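Local atomic coordinates of carbohydrate kinase (Agrobacterium tumefaciens, PDB entry 2NWH), a protein that probably transfers a phosphoryl group from a nucleotide to a sugar or related small molecule, as other pfkB-family kinases of the ribokinase clan do. Residues K5-G10 / E55-A60; A131-D136 / R157-P162; R245-V250 / A281-V286; A274-A279 / A303-V308. One frame throughout, in Å; residues are numbered along the deposited sequence. Where two conformers were deposited one is given.

How the interactions relate
From the N terminus, interaction 1 closes a 44-residue loop, bringing strand 55-59 beside strand 5-9 in the main sheet. Interaction 2 follows in series and spans 20 residues, joining the end of helix 126-134 to the turn after helix 146-158. The two touch: K5 O lies 2.8 Å from D136 N, a probable hydrogen bond, and L7 packs on S135. Interactions 3 and 4 lie in the C-terminal part; their segments alternate along the chain, so the loops cross. Both use helix 271-286, and segments 245-250 and 303-308 meet, with V247 N 3.0 Å from L307 O. Interactions 1 and 3 have centres about 26 Å apart.

Interaction 1. Residues K5-G10 / E55-A60; sequences KILVLG and EVRIIA
L7 lays its CD1 methyl alongside the aliphatic stem of R57, 3.6 Å from R57 CG. Both side chains leave the same face of two neighbouring parallel strands, 5-9 and 55-59, in the large sheet of the ribokinase-like alpha/beta fold. In each, CG stands anti to the backbone N (L7 chi1 176°, R57 chi1 169°), so the two run side by side. L7 CD1 also reaches I59 CD1 at 3.9 Å, while R57 gives its NE proton to T83 on the next strand.

On the other face V8 CG2 meets V56 CG1, and V8 CG1 lies 3.9 Å from I58 CD1. V8 and V56 pack on A46 of helix 41-51, part of the connection between the two strands. The backbones are tied by bonds alternating in direction: I6 and V8 each donate and accept. The one from I59 N to V8 O is the straightest on the acceptor, 2.8 Å and almost collinear with C=O.

At the start of the strands K5 runs beside E55 and curls at chi3 and chi4 into a salt bridge, NZ to OE2 3.1 Å, weak as a hydrogen bond. One water accepts from K5 NZ at 2.7 Å and donates to E55 O.

Interaction 2. Residues A131-D136 / R157-P162; sequences AIIASD and RACEKP
K161 and I132 run antiparallel alongside one another, the lysine chain passing I132 on its way to the end of helix 126-134. K161 folds at chi2 (-71°) and is extended beyond it. Its CG rests 4.0 Å from the I132 CG2 methyl, while CD and CE run on past the carbonyls of I132 and S135. C159 points its CB toward the helix, where it meets the same I132 methyl, and C159 SG touches I133 CG1 at 4.1 Å. Just after C159, E160 with its positive phi completes the Schellman motif that closes helix 146-158 and sends the chain back toward strand 163-166. Beside the lysine, P162 sets its ring CD 3.4 Å from D136 O.

The helix end is drawn in on itself: I132 O accepts both S135 N and S135 OG, the hydroxyl at 2.9 Å on a carbonyl lone pair. This contact therefore joins the ends of two helices, each leading into a parallel strand of the main sheet, 137-141 and 163-166.

K161 NZ gives a weak hydrogen bond to S135 O at 2.9 Å. One water links NZ to I133 O, 2.7 Å from each, and a second, weakly bound to NZ, leads to D136 OD1; D136 OD2 is held by K5 N. The ammonium group thus sits among carbonyls of a helix C terminus and near a carboxylate, surroundings likely to favour its charged state.

Interaction 3. Residues R245-V250 / A281-V286; sequences REVKDV and AAAITV. With NA (sodium ion), chain E.
No direct hydrogen bond joins the loop 245-250 to the helical segment 281-286; backbone carbonyls of the loop lie instead against alanine carbons. V250 O is pressed to 3.0 Å from A282 CB and, buried, has no polar partner. D249 O fares better: it receives a CA-H...O contact from A283 CA, 3.5 Å away, and a water that donates to both D249 O and A283 O at 2.9 Å stitches the two backbones together.

The A283 methyl takes two of the loop's valines. V247 approaches it with CG2, anti to the backbone N, at 3.7 Å, and V250 CG1 reaches it more loosely. Near the helix end V286 holds CG2 flanked by both its backbone N and C, which places that methyl 3.8 Å from D249 OD2; the two side chains lie roughly perpendicular.

With CG anti to its backbone N (chi1 -166°), D249 presents both carboxylate oxygens to a sodium ion, OD1 at 2.3 Å and OD2 at 2.6 Å, an asymmetric bidentate coordination, and T251 also binds the ion. D249, V250 and T251 open a stretch that matches the glycine-rich C-terminal signature of pfkB kinases, and the site is consistent with the monovalent-cation site of ribokinase relatives.

Around this contact, M304 of helix 298-305 packs on A283. The loop lies against helix 271-286 and is tied by backbone bonds from V247 to L307 and from V250 to A225, in the turn between strands 219-223 and 227-231.

Interaction 4. Residues A274-A279 / A303-V308; sequences ALRQGA and AMLGLV
The guanidinium of R276 carries the L305 CD1 methyl over one face, 3.7 Å from the plane and displaced to one side of the group's centre, while V308 O lies at its edge, in its plane. The edge contact is a hydrogen bond from R276 NH2 to V308 O of 2.9 Å, with an N-H...O angle of 179°. Seen from the acceptor it is less regular, for the nitrogen stands 32° out of the carbonyl plane. L305 O is also close to the same nitrogen, 2.7 Å from R276 NH2, and R276 NE bonds to P309 O, so carbonyls from L305 to P309 gather round the cation and would probably stabilise its positive charge.

R276 and L305 lie roughly perpendicular. The arginine leaves helix 271-286 toward the other segment and bends at chi3 (72°), which swings the flat group over the leucine. L305, its CG anti to the backbone N, reaches back under this arm: CD1 approaches R276 O at 3.3 Å, and CG lies 3.6 Å from R276 NH1. V308 runs antiparallel alongside the arginine, its CG1, also anti to the backbone N, meeting A279 CB at 3.7 Å about one helical turn on.

L305 to V308 form a type I turn, closed by V308 N bonding to L305 O at 3.0 Å. An arginine of one helix thus holds the turn at the end region of helix 298-305, fixing the C-terminal chain of this pfkB-type alpha/beta fold against helix 271-286 just before it forms an edge strand of the main sheet, 311-313.

Interaction 1. Residues K5-G10 / E55-A60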
loop_
_atom_site.group_PDB
_atom_site.type_symbol
_atom_site.label_atom_id
_atom_site.label_comp_id
_atom_site.label_asym_id
_atom_site.label_seq_id
_atom_site.Cartn_x
_atom_site.Cartn_y
_atom_site.Cartn_z
ATOM N N LYS A 5 2.193 0.718 -17.311
ATOM C CA LYS A 5 0.893 1.168 -16.810
ATOM C C LYS A 5 0.404 0.290 -15.677
ATOM O O LYS A 5 0.378 -0.913 -15.809
ATOM C CB LYS A 5 -0.138 1.194 -17.935
ATOM C CG LYS A 5 0.067 2.295 -18.961
ATOM C CD LYS A 5 -1.046 2.269 -20.044
ATOM C CE LYS A 5 -2.471 2.626 -19.536
ATOM N NZ LYS A 5 -2.668 3.988 -18.954
ATOM N N ILE A 6 0.099 0.913 -14.537
ATOM C CA ILE A 6 -0.302 0.153 -13.380
ATOM C C ILE A 6 -1.679 0.634 -12.990
ATOM O O ILE A 6 -1.894 1.860 -12.840
ATOM C CB ILE A 6 0.694 0.362 -12.175
ATOM C CG1 ILE A 6 2.122 -0.080 -12.553
ATOM C CG2 ILE A 6 0.131 -0.284 -10.895
ATOM C CD1 ILE A 6 3.109 0.231 -11.488
ATOM N N LEU A 7 -2.604 -0.298 -12.816
ATOM C CA LEU A 7 -3.932 0.056 -12.325
ATOM C C LEU A 7 -4.072 -0.407 -10.890
ATOM O O LEU A 7 -3.818 -1.580 -10.600
ATOM C CB LEU A 7 -5.004 -0.610 -13.175
ATOM C CG LEU A 7 -6.472 -0.405 -12.733
ATOM C CD1 LEU A 7 -6.912 0.996 -13.023
ATOM C CD2 LEU A 7 -7.339 -1.365 -13.491
ATOM N N VAL A 8 -4.498 0.514 -10.024
ATOM C CA VAL A 8 -4.684 0.259 -8.595
ATOM C C VAL A 8 -6.164 0.220 -8.275
ATOM O O VAL A 8 -6.917 1.132 -8.661
ATOM C CB VAL A 8 -4.008 1.336 -7.760
ATOM C CG1 VAL A 8 -4.190 1.048 -6.260
ATOM C CG2 VAL A 8 -2.521 1.389 -8.114
ATOM N N LEU A 9 -6.596 -0.830 -7.599
ATOM C CA LEU A 9 -7.983 -0.950 -7.140
ATOM C C LEU A 9 -7.961 -1.137 -5.622
ATOM O O LEU A 9 -7.505 -2.161 -5.109
ATOM C CB LEU A 9 -8.686 -2.117 -7.846
ATOM C CG LEU A 9 -8.614 -2.017 -9.357
ATOM C CD1 LEU A 9 -7.537 -2.968 -9.895
ATOM C CD2 LEU A 9 -9.995 -2.442 -9.929
ATOM N N GLY A 10 -8.435 -0.142 -4.893
ATOM C CA GLY A 10 -8.204 -0.132 -3.465
ATOM C C GLY A 10 -8.781 1.094 -2.808
ATOM O O GLY A 10 -9.692 1.716 -3.341
ATOM N N GLU A 55 3.052 5.079 -15.203
ATOM C CA GLU A 55 1.793 5.729 -15.570
ATOM C C GLU A 55 0.724 5.027 -14.716
ATOM O O GLU A 55 0.398 3.876 -14.952
ATOM C CB GLU A 55 1.526 5.610 -17.089
ATOM C CG GLU A 55 0.155 6.269 -17.479
ATOM C CD GLU A 55 -0.069 6.386 -18.975
ATOM O OE1 GLU A 55 0.897 6.180 -19.729
ATOM O OE2 GLU A 55 -1.224 6.678 -19.388
ATOM N N VAL A 56 0.228 5.708 -13.690
ATOM C CA VAL A 56 -0.618 5.028 -12.683
ATOM C C VAL A 56 -2.034 5.548 -12.762
ATOM O O VAL A 56 -2.237 6.770 -12.884
ATOM C CB VAL A 56 -0.077 5.169 -11.227
ATOM C CG1 VAL A 56 -0.949 4.328 -10.217
ATOM C CG2 VAL A 56 1.420 4.736 -11.167
ATOM N N ARG A 57 -2.996 4.613 -12.712
ATOM C CA ARG A 57 -4.423 4.953 -12.621
ATOM C C ARG A 57 -4.993 4.259 -11.371
ATOM O O ARG A 57 -4.548 3.148 -11.012
ATOM C CB ARG A 57 -5.160 4.495 -13.895
ATOM C CG ARG A 57 -6.689 4.543 -13.806
ATOM C CD ARG A 57 -7.283 4.025 -15.087
ATOM N NE ARG A 57 -8.749 4.110 -15.130
ATOM C CZ ARG A 57 -9.473 3.669 -16.158
ATOM N NH1 ARG A 57 -8.882 3.059 -17.168
ATOM N NH2 ARG A 57 -10.788 3.797 -16.158
ATOM N N ILE A 58 -5.948 4.898 -10.700
ATOM C CA ILE A 58 -6.605 4.258 -9.530
ATOM C C ILE A 58 -8.138 4.274 -9.661
ATOM O O ILE A 58 -8.723 5.265 -10.105
ATOM C CB ILE A 58 -6.153 4.855 -8.149
ATOM C CG1 ILE A 58 -6.763 4.049 -6.969
ATOM C CG2 ILE A 58 -6.481 6.414 -8.024
ATOM C CD1 ILE A 58 -6.056 4.357 -5.631
ATOM N N ILE A 59 -8.765 3.179 -9.242
ATOM C CA ILE A 59 -10.218 3.095 -9.120
ATOM C C ILE A 59 -10.499 2.832 -7.632
ATOM O O ILE A 59 -10.137 1.754 -7.092
ATOM C CB ILE A 59 -10.766 1.930 -9.945
ATOM C CG1 ILE A 59 -10.452 2.109 -11.426
ATOM C CG2 ILE A 59 -12.363 1.838 -9.811
ATOM C CD1 ILE A 59 -10.756 0.774 -12.248
ATOM N N ALA A 60 -11.071 3.849 -6.965
ATOM C CA ALA A 60 -11.494 3.714 -5.572
ATOM C C ALA A 60 -12.947 4.174 -5.396
ATOM O O ALA A 60 -13.352 5.170 -6.023
ATOM C CB ALA A 60 -10.601 4.525 -4.693
HETATM O O HOH W 1 -6.008 3.178 -18.981
HETATM O O HOH W 2 -2.375 3.834 -16.227
#

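Interaction 2. Residues A131-D136 / R157-P162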
loop_
_atom_site.group_PDB
_atom_site.type_symbol
_atom_site.label_atom_id
_atom_site.label_comp_id
_atom_site.label_asym_id
_atom_site.label_seq_id
_atom_site.Cartn_x
_atom_site.Cartn_y
_atom_site.Cartn_z
ATOM N N ALA A 131 -10.437 -1.167 -18.156
ATOM C CA ALA A 131 -9.321 -0.547 -17.408
ATOM C C ALA A 131 -8.208 -1.560 -17.201
ATOM O O ALA A 131 -6.980 -1.249 -17.398
ATOM C CB ALA A 131 -9.818 0.024 -16.031
ATOM N N ILE A 132 -8.608 -2.768 -16.807
ATOM C CA ILE A 132 -7.653 -3.876 -16.598
ATOM C C ILE A 132 -6.871 -4.197 -17.892
ATOM O O ILE A 132 -5.630 -4.295 -17.882
ATOM C CB ILE A 132 -8.350 -5.127 -15.966
ATOM C CG1 ILE A 132 -8.822 -4.768 -14.531
ATOM C CG2 ILE A 132 -7.406 -6.357 -15.973
ATOM C CD1 ILE A 132 -9.655 -5.798 -13.829
ATOM N N ILE A 133 -7.589 -4.279 -19.013
ATOM C CA ILE A 133 -6.964 -4.662 -20.278
ATOM C C ILE A 133 -5.996 -3.566 -20.760
ATOM O O ILE A 133 -4.987 -3.846 -21.456
ATOM C CB ILE A 133 -8.054 -4.968 -21.352
ATOM C CG1 ILE A 133 -8.766 -6.289 -21.013
ATOM C CG2 ILE A 133 -7.425 -5.005 -22.767
ATOM C CD1 ILE A 133 -10.072 -6.535 -21.859
ATOM N N ALA A 134 -6.301 -2.321 -20.397
ATOM C CA ALA A 134 -5.449 -1.181 -20.749
ATOM C C ALA A 134 -4.179 -1.113 -19.887
ATOM O O ALA A 134 -3.234 -0.357 -20.210
ATOM C CB ALA A 134 -6.216 0.111 -20.613
ATOM N N SER A 135 -4.143 -1.873 -18.794
ATOM C CA SER A 135 -3.011 -1.798 -17.853
ATOM C C SER A 135 -1.973 -2.891 -18.129
ATOM O O SER A 135 -2.237 -3.839 -18.887
ATOM C CB SER A 135 -3.513 -1.935 -16.413
ATOM O OG SER A 135 -3.568 -3.310 -16.069
ATOM N N ASP A 136 -0.800 -2.786 -17.494
ATOM C CA ASP A 136 0.254 -3.811 -17.603
ATOM C C ASP A 136 0.459 -4.612 -16.301
ATOM O O ASP A 136 1.030 -5.703 -16.309
ATOM C CB ASP A 136 1.601 -3.131 -17.932
ATOM C CG ASP A 136 1.574 -2.405 -19.249
ATOM O OD1 ASP A 136 1.038 -2.986 -20.246
ATOM O OD2 ASP A 136 2.084 -1.262 -19.305
ATOM N N ARG A 157 -6.159 -13.378 -13.793
ATOM C CA ARG A 157 -5.834 -14.664 -14.439
ATOM C C ARG A 157 -6.248 -14.588 -15.904
ATOM O O ARG A 157 -5.394 -14.640 -16.787
ATOM C CB ARG A 157 -6.573 -15.816 -13.757
ATOM C CG ARG A 157 -5.999 -17.235 -14.020
ATOM C CD ARG A 157 -7.002 -18.296 -13.507
ATOM N NE ARG A 157 -7.249 -18.164 -12.066
ATOM C CZ ARG A 157 -8.197 -18.813 -11.409
ATOM N NH1 ARG A 157 -8.978 -19.664 -12.058
ATOM N NH2 ARG A 157 -8.367 -18.619 -10.112
ATOM N N ALA A 158 -7.553 -14.431 -16.152
ATOM C CA ALA A 158 -8.099 -14.481 -17.507
ATOM C C ALA A 158 -7.443 -13.460 -18.439
ATOM O O ALA A 158 -7.236 -13.746 -19.620
ATOM C CB ALA A 158 -9.630 -14.317 -17.505
ATOM N N CYS A 159 -7.109 -12.284 -17.890
ATOM C CA CYS A 159 -6.436 -11.219 -18.631
ATOM C C CYS A 159 -4.900 -11.335 -18.692
ATOM O O CYS A 159 -4.244 -10.487 -19.300
ATOM C CB CYS A 159 -6.842 -9.858 -18.045
ATOM S SG CYS A 159 -8.569 -9.465 -18.402
ATOM N N GLU A 160 -4.334 -12.378 -18.089
ATOM C CA GLU A 160 -2.872 -12.488 -17.962
ATOM C C GLU A 160 -2.212 -11.171 -17.542
ATOM O O GLU A 160 -1.244 -10.683 -18.162
ATOM C CB GLU A 160 -2.266 -13.074 -19.258
ATOM C CG GLU A 160 -2.938 -14.363 -19.676
ATOM C CD GLU A 160 -3.004 -14.570 -21.195
ATOM O OE1 GLU A 160 -3.320 -13.594 -21.923
ATOM O OE2 GLU A 160 -2.795 -15.712 -21.657
ATOM N N LYS A 161 -2.759 -10.589 -16.475
ATOM C CA LYS A 161 -2.178 -9.421 -15.847
ATOM C C LYS A 161 -1.608 -9.825 -14.507
ATOM O O LYS A 161 -2.295 -10.477 -13.718
ATOM C CB LYS A 161 -3.199 -8.296 -15.678
ATOM C CG LYS A 161 -3.768 -7.804 -16.996
ATOM C CD LYS A 161 -2.755 -7.022 -17.835
ATOM C CE LYS A 161 -3.395 -6.630 -19.187
ATOM N NZ LYS A 161 -2.306 -6.384 -20.185
ATOM N N PRO A 162 -0.336 -9.470 -14.255
ATOM C CA PRO A 162 0.258 -9.637 -12.931
ATOM C C PRO A 162 -0.582 -8.928 -11.874
ATOM O O PRO A 162 -1.063 -7.782 -12.123
ATOM C CB PRO A 162 1.640 -8.959 -13.076
ATOM C CG PRO A 162 1.963 -9.149 -14.557
ATOM C CD PRO A 162 0.623 -8.914 -15.228
HETATM O O HOH W 3 -3.752 -5.980 -22.436
HETATM O O HOH W 4 0.371 -5.603 -20.858
#

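Interaction 3. Residues R245-V250 / A281-V286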
loop_
_atom_site.group_PDB
_atom_site.type_symbol
_atom_site.label_atom_id
_atom_site.label_comp_id
_atom_site.label_asym_id
_atom_site.label_seq_id
_atom_site.Cartn_x
_atom_site.Cartn_y
_atom_site.Cartn_z
ATOM N N ARG A 245 27.745 2.273 8.952
ATOM C CA ARG A 245 27.487 3.368 8.021
ATOM C C ARG A 245 26.088 3.292 7.403
ATOM O O ARG A 245 25.603 4.275 6.832
ATOM C CB ARG A 245 28.542 3.365 6.904
ATOM C CG ARG A 245 28.571 2.069 6.045
ATOM C CD ARG A 245 29.381 2.230 4.748
ATOM N NE ARG A 245 28.931 3.360 3.931
ATOM C CZ ARG A 245 27.992 3.288 2.984
ATOM N NH1 ARG A 245 27.377 2.133 2.707
ATOM N NH2 ARG A 245 27.661 4.386 2.308
ATOM N N GLU A 246 25.451 2.133 7.530
ATOM C CA GLU A 246 24.200 1.842 6.824
ATOM C C GLU A 246 22.910 2.278 7.516
ATOM O O GLU A 246 22.874 2.488 8.733
ATOM C CB GLU A 246 24.130 0.365 6.481
ATOM C CG GLU A 246 25.163 -0.006 5.459
ATOM C CD GLU A 246 25.173 -1.465 5.143
ATOM O OE1 GLU A 246 24.671 -2.268 5.964
ATOM O OE2 GLU A 246 25.689 -1.811 4.061
ATOM N N VAL A 247 21.849 2.404 6.716
ATOM C CA VAL A 247 20.564 2.885 7.214
ATOM C C VAL A 247 19.937 1.840 8.162
ATOM O O VAL A 247 19.857 0.634 7.828
ATOM C CB VAL A 247 19.619 3.376 6.058
ATOM C CG1 VAL A 247 19.288 2.244 5.064
ATOM C CG2 VAL A 247 18.343 4.034 6.617
ATOM N N LYS A 248 19.547 2.323 9.350
ATOM C CA LYS A 248 19.085 1.486 10.467
ATOM C C LYS A 248 17.573 1.264 10.514
ATOM O O LYS A 248 17.081 0.559 11.399
ATOM C CB LYS A 248 19.542 2.077 11.808
ATOM C CG LYS A 248 20.984 2.514 11.851
ATOM C CD LYS A 248 21.935 1.347 11.664
ATOM C CE LYS A 248 23.375 1.725 12.097
ATOM N NZ LYS A 248 23.833 3.044 11.545
ATOM N N ASP A 249 16.840 1.889 9.593
ATOM C CA ASP A 249 15.396 1.661 9.446
ATOM C C ASP A 249 15.048 1.689 7.973
ATOM O O ASP A 249 15.227 2.711 7.304
ATOM C CB ASP A 249 14.580 2.721 10.205
ATOM C CG ASP A 249 13.101 2.334 10.370
ATOM O OD1 ASP A 249 12.654 1.295 9.819
ATOM O OD2 ASP A 249 12.356 3.083 11.047
ATOM N N VAL A 250 14.560 0.549 7.493
ATOM C CA VAL A 250 14.164 0.337 6.104
ATOM C C VAL A 250 12.695 -0.160 6.019
ATOM O O VAL A 250 12.296 -0.863 5.076
ATOM C CB VAL A 250 15.142 -0.664 5.432
ATOM C CG1 VAL A 250 16.570 -0.056 5.357
ATOM C CG2 VAL A 250 15.164 -2.034 6.201
ATOM N N ALA A 281 13.420 2.802 -0.668
ATOM C CA ALA A 281 12.181 3.568 -0.691
ATOM C C ALA A 281 11.568 3.740 0.714
ATOM O O ALA A 281 11.212 4.846 1.094
ATOM C CB ALA A 281 11.193 2.955 -1.699
ATOM N N ALA A 282 11.491 2.668 1.498
ATOM C CA ALA A 282 11.010 2.748 2.894
ATOM C C ALA A 282 11.882 3.703 3.766
ATOM O O ALA A 282 11.339 4.608 4.469
ATOM C CB ALA A 282 10.982 1.311 3.498
ATOM N N ALA A 283 13.199 3.545 3.648
ATOM C CA ALA A 283 14.205 4.336 4.421
ATOM C C ALA A 283 14.041 5.815 4.138
ATOM O O ALA A 283 14.149 6.631 5.043
ATOM C CB ALA A 283 15.654 3.884 4.066
ATOM N N ILE A 284 13.768 6.165 2.879
ATOM C CA ILE A 284 13.636 7.563 2.506
ATOM C C ILE A 284 12.481 8.170 3.296
ATOM O O ILE A 284 12.595 9.282 3.755
ATOM C CB ILE A 284 13.370 7.725 1.011
ATOM C CG1 ILE A 284 14.671 7.471 0.226
ATOM C CG2 ILE A 284 12.734 9.133 0.646
ATOM C CD1 ILE A 284 14.370 7.208 -1.287
ATOM N N THR A 285 11.406 7.423 3.439
ATOM C CA THR A 285 10.159 7.933 4.087
ATOM C C THR A 285 10.281 8.022 5.604
ATOM O O THR A 285 9.413 8.595 6.271
ATOM C CB THR A 285 8.924 7.057 3.743
ATOM O OG1 THR A 285 9.003 5.769 4.390
ATOM C CG2 THR A 285 8.794 6.896 2.215
ATOM N N VAL A 286 11.334 7.438 6.170
ATOM C CA VAL A 286 11.449 7.404 7.646
ATOM C C VAL A 286 12.816 7.892 8.131
ATOM O O VAL A 286 13.134 7.770 9.312
ATOM C CB VAL A 286 11.132 6.006 8.228
ATOM C CG1 VAL A 286 9.681 5.609 7.933
ATOM C CG2 VAL A 286 12.140 4.932 7.695
HETATM NA NA NA E . 10.435 1.497 10.461
HETATM O O HOH W 5 15.468 5.621 7.394
#

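Interaction 4. Residues A274-A279 / A303-V308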
loop_
_atom_site.group_PDB
_atom_site.type_symbol
_atom_site.label_atom_id
_atom_site.label_comp_id
_atom_site.label_asym_id
_atom_site.label_seq_id
_atom_site.Cartn_x
_atom_site.Cartn_y
_atom_site.Cartn_z
ATOM N N ALA A 274 15.087 -6.007 -6.112
ATOM C CA ALA A 274 13.769 -5.476 -5.711
ATOM C C ALA A 274 13.713 -5.277 -4.201
ATOM O O ALA A 274 13.199 -4.273 -3.693
ATOM C CB ALA A 274 12.688 -6.405 -6.174
ATOM N N LEU A 275 14.309 -6.205 -3.476
ATOM C CA LEU A 275 14.377 -6.105 -2.032
ATOM C C LEU A 275 15.102 -4.825 -1.602
ATOM O O LEU A 275 14.612 -4.073 -0.741
ATOM C CB LEU A 275 15.190 -7.279 -1.496
ATOM C CG LEU A 275 14.685 -7.979 -0.238
ATOM C CD1 LEU A 275 15.605 -9.175 0.114
ATOM C CD2 LEU A 275 14.637 -6.995 0.871
ATOM N N ARG A 276 16.286 -4.611 -2.178
ATOM C CA ARG A 276 17.079 -3.416 -1.834
ATOM C C ARG A 276 16.416 -2.112 -2.278
ATOM O O ARG A 276 16.578 -1.097 -1.589
ATOM C CB ARG A 276 18.498 -3.525 -2.369
ATOM C CG ARG A 276 19.289 -4.635 -1.642
ATOM C CD ARG A 276 20.761 -4.604 -2.006
ATOM N NE ARG A 276 21.421 -3.453 -1.391
ATOM C CZ ARG A 276 21.955 -2.443 -2.073
ATOM N NH1 ARG A 276 21.893 -2.426 -3.395
ATOM N NH2 ARG A 276 22.564 -1.456 -1.422
ATOM N N GLN A 277 15.712 -2.124 -3.416
ATOM C CA GLN A 277 15.008 -0.901 -3.849
ATOM C C GLN A 277 13.851 -0.561 -2.920
ATOM O O GLN A 277 13.632 0.629 -2.588
ATOM C CB GLN A 277 14.503 -0.966 -5.305
ATOM C CG GLN A 277 13.750 0.328 -5.688
ATOM C CD GLN A 277 13.459 0.480 -7.166
ATOM O OE1 GLN A 277 14.374 0.546 -8.002
ATOM N NE2 GLN A 277 12.188 0.540 -7.498
ATOM N N GLY A 278 13.104 -1.592 -2.507
ATOM C CA GLY A 278 11.988 -1.416 -1.585
ATOM C C GLY A 278 12.494 -0.882 -0.250
ATOM O O GLY A 278 11.909 0.045 0.339
ATOM N N ALA A 279 13.587 -1.456 0.242
ATOM C CA ALA A 279 14.228 -0.957 1.444
ATOM C C ALA A 279 14.654 0.488 1.315
ATOM O O ALA A 279 14.452 1.241 2.261
ATOM C CB ALA A 279 15.424 -1.803 1.845
ATOM N N ALA A 303 19.821 7.609 -4.717
ATOM C CA ALA A 303 20.724 8.192 -3.732
ATOM C C ALA A 303 20.789 7.401 -2.399
ATOM O O ALA A 303 21.836 7.412 -1.719
ATOM C CB ALA A 303 20.369 9.671 -3.470
ATOM N N MET A 304 19.687 6.752 -2.022
ATOM C CA MET A 304 19.633 6.044 -0.740
ATOM C C MET A 304 20.166 4.615 -0.872
ATOM O O MET A 304 20.660 4.048 0.100
ATOM C CB MET A 304 18.205 6.045 -0.157
ATOM C CG MET A 304 18.065 5.342 1.223
ATOM S SD MET A 304 18.878 6.186 2.606
ATOM C CE MET A 304 17.475 7.207 3.157
ATOM N N LEU A 305 20.097 4.069 -2.080
ATOM C CA LEU A 305 20.477 2.682 -2.295
ATOM C C LEU A 305 21.868 2.266 -1.768
ATOM O O LEU A 305 22.017 1.174 -1.235
ATOM C CB LEU A 305 20.300 2.304 -3.765
ATOM C CG LEU A 305 20.363 0.804 -4.015
ATOM C CD1 LEU A 305 19.104 0.143 -3.348
ATOM C CD2 LEU A 305 20.425 0.518 -5.548
ATOM N N GLY A 306 22.870 3.126 -1.917
ATOM C CA GLY A 306 24.232 2.807 -1.444
ATOM C C GLY A 306 24.312 2.623 0.081
ATOM O O GLY A 306 25.270 2.064 0.608
ATOM N N LEU A 307 23.290 3.092 0.787
ATOM C CA LEU A 307 23.253 3.008 2.248
ATOM C C LEU A 307 22.450 1.808 2.735
ATOM O O LEU A 307 22.449 1.479 3.939
ATOM C CB LEU A 307 22.676 4.303 2.821
ATOM C CG LEU A 307 23.405 5.621 2.545
ATOM C CD1 LEU A 307 24.817 5.595 3.076
ATOM C CD2 LEU A 307 23.391 6.003 1.060
ATOM N N VAL A 308 21.768 1.158 1.793
ATOM C CA VAL A 308 20.948 -0.016 2.083
ATOM C C VAL A 308 21.822 -1.250 2.256
ATOM O O VAL A 308 22.686 -1.518 1.427
ATOM C CB VAL A 308 19.849 -0.245 0.992
ATOM C CG1 VAL A 308 19.075 -1.538 1.231
ATOM C CG2 VAL A 308 18.898 0.915 1.007
#